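Local coordinates for protein YcaO (Methanopyrus kandleri, PDB 6CIB) that binds adenine nucleotide and magnesium and probably uses ATP to activate the peptide backbone for thioamidation, as YcaO enzymes do, at residues E93-D99 / E123-V127. Sequence-based numbering, arbitrary orientation.
Sequences ERGPEGD and EPVYV
With CG turned anti to its own carbonyl carbon (chi1 -72°), Tyr126 lays its ring against the loop 93-99, while Glu93, its chain extended beyond CG, brings a carboxylate to the phenol end with the two planes 81° apart. OE1 of Glu93 lies 2.9 Å from Tyr126 OH, a weak hydrogen bond for which another acceptor competes. A water 3.2 Å from Tyr126 OH accepts a hydrogen bond from Glu97 N. Pro96 supplies the apolar half of the grip: its CB sits 3.5 Å from the Tyr126 ring centroid, almost on the ring normal, a CH-pi contact over one face. This illustrates how an irregular segment can add a backbone bond at the edge of a sheet, since strand 124-128 is outermost within this chain in a five-stranded antiparallel sheet and pairs on its inner side with strand 113-118. Tyr126 N donates a nearly straight bond (175°) to Asp99 O at 2.8 Å. The same carbonyl receives a CA-H...O contact from Val125, and a second water bridges Asp99 OD2 and Pro124 O. Were Tyr126 replaced by alanine, Pro96 would probably lose its aromatic partner and the Glu93 carboxylate would be likely to turn more freely.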
ATOM      1  N   GLU A  93     -19.577 -16.601   4.688  1.00 48.44           N
ATOM      2  CA  GLU A  93     -20.696 -17.371   4.141  1.00 50.11           C
ATOM      3  C   GLU A  93     -20.194 -18.628   3.456  1.00 50.82           C
ATOM      4  O   GLU A  93     -19.162 -18.607   2.773  1.00 51.26           O
ATOM      5  CB  GLU A  93     -21.523 -16.532   3.173  1.00 52.24           C
ATOM      6  CG  GLU A  93     -22.518 -15.617   3.867  1.00 56.00           C
ATOM      7  CD  GLU A  93     -23.250 -14.703   2.903  1.00 60.01           C
ATOM      8  OE1 GLU A  93     -23.943 -15.217   1.994  1.00 62.33           O
ATOM      9  OE2 GLU A  93     -23.139 -13.465   3.062  1.00 61.62           O
ATOM     10  N   ARG A  94     -20.923 -19.724   3.643  1.00 51.73           N
ATOM     11  CA  ARG A  94     -20.472 -21.018   3.137  1.00 53.39           C
ATOM     12  C   ARG A  94     -21.258 -21.567   1.956  1.00 55.40           C
ATOM     13  O   ARG A  94     -20.681 -22.227   1.085  1.00 57.13           O
ATOM     14  CB  ARG A  94     -20.350 -22.037   4.266  1.00 50.91           C
ATOM     15  CG  ARG A  94     -18.991 -21.952   4.924  1.00 49.24           C
ATOM     16  CD  ARG A  94     -18.857 -22.851   6.134  1.00 46.38           C
ATOM     17  NE  ARG A  94     -17.566 -22.622   6.781  1.00 45.79           N
ATOM     18  CZ  ARG A  94     -17.339 -21.682   7.696  1.00 44.90           C
ATOM     19  NH1 ARG A  94     -18.323 -20.885   8.093  1.00 43.12           N
ATOM     20  NH2 ARG A  94     -16.131 -21.544   8.224  1.00 44.28           N
ATOM     21  N   GLY A  95     -22.555 -21.284   1.919  1.00 55.50           N
ATOM     22  CA  GLY A  95     -23.383 -21.641   0.772  1.00 60.88           C
ATOM     23  C   GLY A  95     -23.916 -20.392   0.099  1.00 63.29           C
ATOM     24  O   GLY A  95     -25.123 -20.151   0.146  1.00 67.66           O
ATOM     25  N   PRO A  96     -23.028 -19.587  -0.532  1.00 63.89           N
ATOM     26  CA  PRO A  96     -23.515 -18.304  -1.024  1.00 64.23           C
ATOM     27  C   PRO A  96     -24.264 -18.400  -2.358  1.00 64.66           C
ATOM     28  O   PRO A  96     -23.949 -19.246  -3.205  1.00 62.72           O
ATOM     29  CB  PRO A  96     -22.235 -17.482  -1.175  1.00 63.14           C
ATOM     30  CG  PRO A  96     -21.160 -18.482  -1.429  1.00 62.63           C
ATOM     31  CD  PRO A  96     -21.625 -19.822  -0.933  1.00 62.50           C
ATOM     32  N   GLU A  97     -25.255 -17.528  -2.512  1.00 66.89           N
ATOM     33  CA  GLU A  97     -26.011 -17.385  -3.747  1.00 66.55           C
ATOM     34  C   GLU A  97     -25.640 -16.040  -4.373  1.00 61.29           C
ATOM     35  O   GLU A  97     -25.789 -14.987  -3.739  1.00 60.96           O
ATOM     36  CB  GLU A  97     -27.519 -17.476  -3.463  1.00 71.33           C
ATOM     37  CG  GLU A  97     -28.386 -17.899  -4.649  1.00 76.48           C
ATOM     38  CD  GLU A  97     -28.309 -19.389  -4.964  1.00 79.71           C
ATOM     39  OE1 GLU A  97     -28.462 -20.221  -4.040  1.00 81.45           O
ATOM     40  OE2 GLU A  97     -28.110 -19.732  -6.150  1.00 80.79           O
ATOM     41  N   GLY A  98     -25.130 -16.095  -5.603  1.00 57.23           N
ATOM     42  CA  GLY A  98     -24.744 -14.905  -6.362  1.00 53.41           C
ATOM     43  C   GLY A  98     -23.452 -15.092  -7.135  1.00 51.33           C
ATOM     44  O   GLY A  98     -22.922 -16.208  -7.219  1.00 49.67           O
ATOM     45  N   ASP A  99     -22.951 -13.993  -7.704  1.00 49.05           N
ATOM     46  CA  ASP A  99     -21.669 -13.981  -8.417  1.00 48.70           C
ATOM     47  C   ASP A  99     -20.505 -14.290  -7.471  1.00 47.33           C
ATOM     48  O   ASP A  99     -20.537 -13.922  -6.296  1.00 44.05           O
ATOM     49  CB  ASP A  99     -21.433 -12.627  -9.097  1.00 51.81           C
ATOM     50  CG  ASP A  99     -22.411 -12.349 -10.234  1.00 54.84           C
ATOM     51  OD1 ASP A  99     -22.603 -13.222 -11.110  1.00 58.76           O
ATOM     52  OD2 ASP A  99     -22.973 -11.234 -10.267  1.00 55.03           O
ATOM     53  N   GLU A 123     -23.083  -4.362  -8.207  1.00 41.24           N
ATOM     54  CA  GLU A 123     -23.665  -5.664  -7.911  1.00 42.20           C
ATOM     55  C   GLU A 123     -22.841  -6.388  -6.841  1.00 42.91           C
ATOM     56  O   GLU A 123     -21.614  -6.217  -6.792  1.00 42.76           O
ATOM     57  CB  GLU A 123     -23.704  -6.535  -9.172  1.00 44.82           C
ATOM     58  CG  GLU A 123     -24.715  -6.126 -10.238  1.00 49.47           C
ATOM     59  CD  GLU A 123     -26.148  -6.128  -9.740  1.00 53.00           C
ATOM     60  OE1 GLU A 123     -26.569  -7.116  -9.095  1.00 58.26           O
ATOM     61  OE2 GLU A 123     -26.854  -5.132  -9.996  1.00 55.26           O
ATOM     62  N   PRO A 124     -23.503  -7.208  -5.991  1.00 42.16           N
ATOM     63  CA  PRO A 124     -22.747  -8.047  -5.054  1.00 41.34           C
ATOM     64  C   PRO A 124     -21.889  -9.095  -5.774  1.00 42.72           C
ATOM     65  O   PRO A 124     -22.284  -9.615  -6.830  1.00 43.30           O
ATOM     66  CB  PRO A 124     -23.842  -8.731  -4.229  1.00 41.33           C
ATOM     67  CG  PRO A 124     -25.053  -7.863  -4.387  1.00 40.76           C
ATOM     68  CD  PRO A 124     -24.961  -7.337  -5.783  1.00 41.24           C
ATOM     69  N   VAL A 125     -20.710  -9.363  -5.217  1.00 39.97           N
ATOM     70  CA  VAL A 125     -19.834 -10.448  -5.672  1.00 41.24           C
ATOM     71  C   VAL A 125     -19.149 -11.081  -4.453  1.00 42.13           C
ATOM     72  O   VAL A 125     -18.658 -10.368  -3.570  1.00 42.72           O
ATOM     73  CB  VAL A 125     -18.837  -9.992  -6.788  1.00 39.82           C
ATOM     74  CG1 VAL A 125     -17.955  -8.828  -6.338  1.00 40.21           C
ATOM     75  CG2 VAL A 125     -17.992 -11.150  -7.305  1.00 40.62           C
ATOM     76  N   TYR A 126     -19.153 -12.413  -4.399  1.00 41.90           N
ATOM     77  CA  TYR A 126     -18.495 -13.145  -3.314  1.00 41.76           C
ATOM     78  C   TYR A 126     -17.016 -13.366  -3.584  1.00 40.40           C
ATOM     79  O   TYR A 126     -16.609 -13.717  -4.694  1.00 40.63           O
ATOM     80  CB  TYR A 126     -19.213 -14.466  -3.006  1.00 42.19           C
ATOM     81  CG  TYR A 126     -20.539 -14.253  -2.312  1.00 44.35           C
ATOM     82  CD1 TYR A 126     -20.608 -14.146  -0.919  1.00 44.33           C
ATOM     83  CD2 TYR A 126     -21.726 -14.126  -3.050  1.00 45.02           C
ATOM     84  CE1 TYR A 126     -21.824 -13.936  -0.278  1.00 46.61           C
ATOM     85  CE2 TYR A 126     -22.946 -13.908  -2.419  1.00 47.24           C
ATOM     86  CZ  TYR A 126     -22.989 -13.818  -1.034  1.00 48.34           C
ATOM     87  OH  TYR A 126     -24.190 -13.609  -0.401  1.00 50.63           O
ATOM     88  N   VAL A 127     -16.220 -13.137  -2.546  1.00 39.10           N
ATOM     89  CA  VAL A 127     -14.766 -13.210  -2.623  1.00 38.57           C
ATOM     90  C   VAL A 127     -14.328 -14.266  -1.608  1.00 37.60           C
ATOM     91  O   VAL A 127     -14.896 -14.316  -0.510  1.00 38.92           O
ATOM     92  CB  VAL A 127     -14.146 -11.808  -2.359  1.00 39.12           C
ATOM     93  CG1 VAL A 127     -12.640 -11.861  -2.158  1.00 38.68           C
ATOM     94  CG2 VAL A 127     -14.453 -10.877  -3.522  1.00 40.69           C
TER
HETATM   95  O   HOH W   1     -26.387 -15.968  -0.607  1.00 52.08           O
HETATM   96  O   HOH W   2     -21.403  -9.050  -9.499  1.00 43.23           O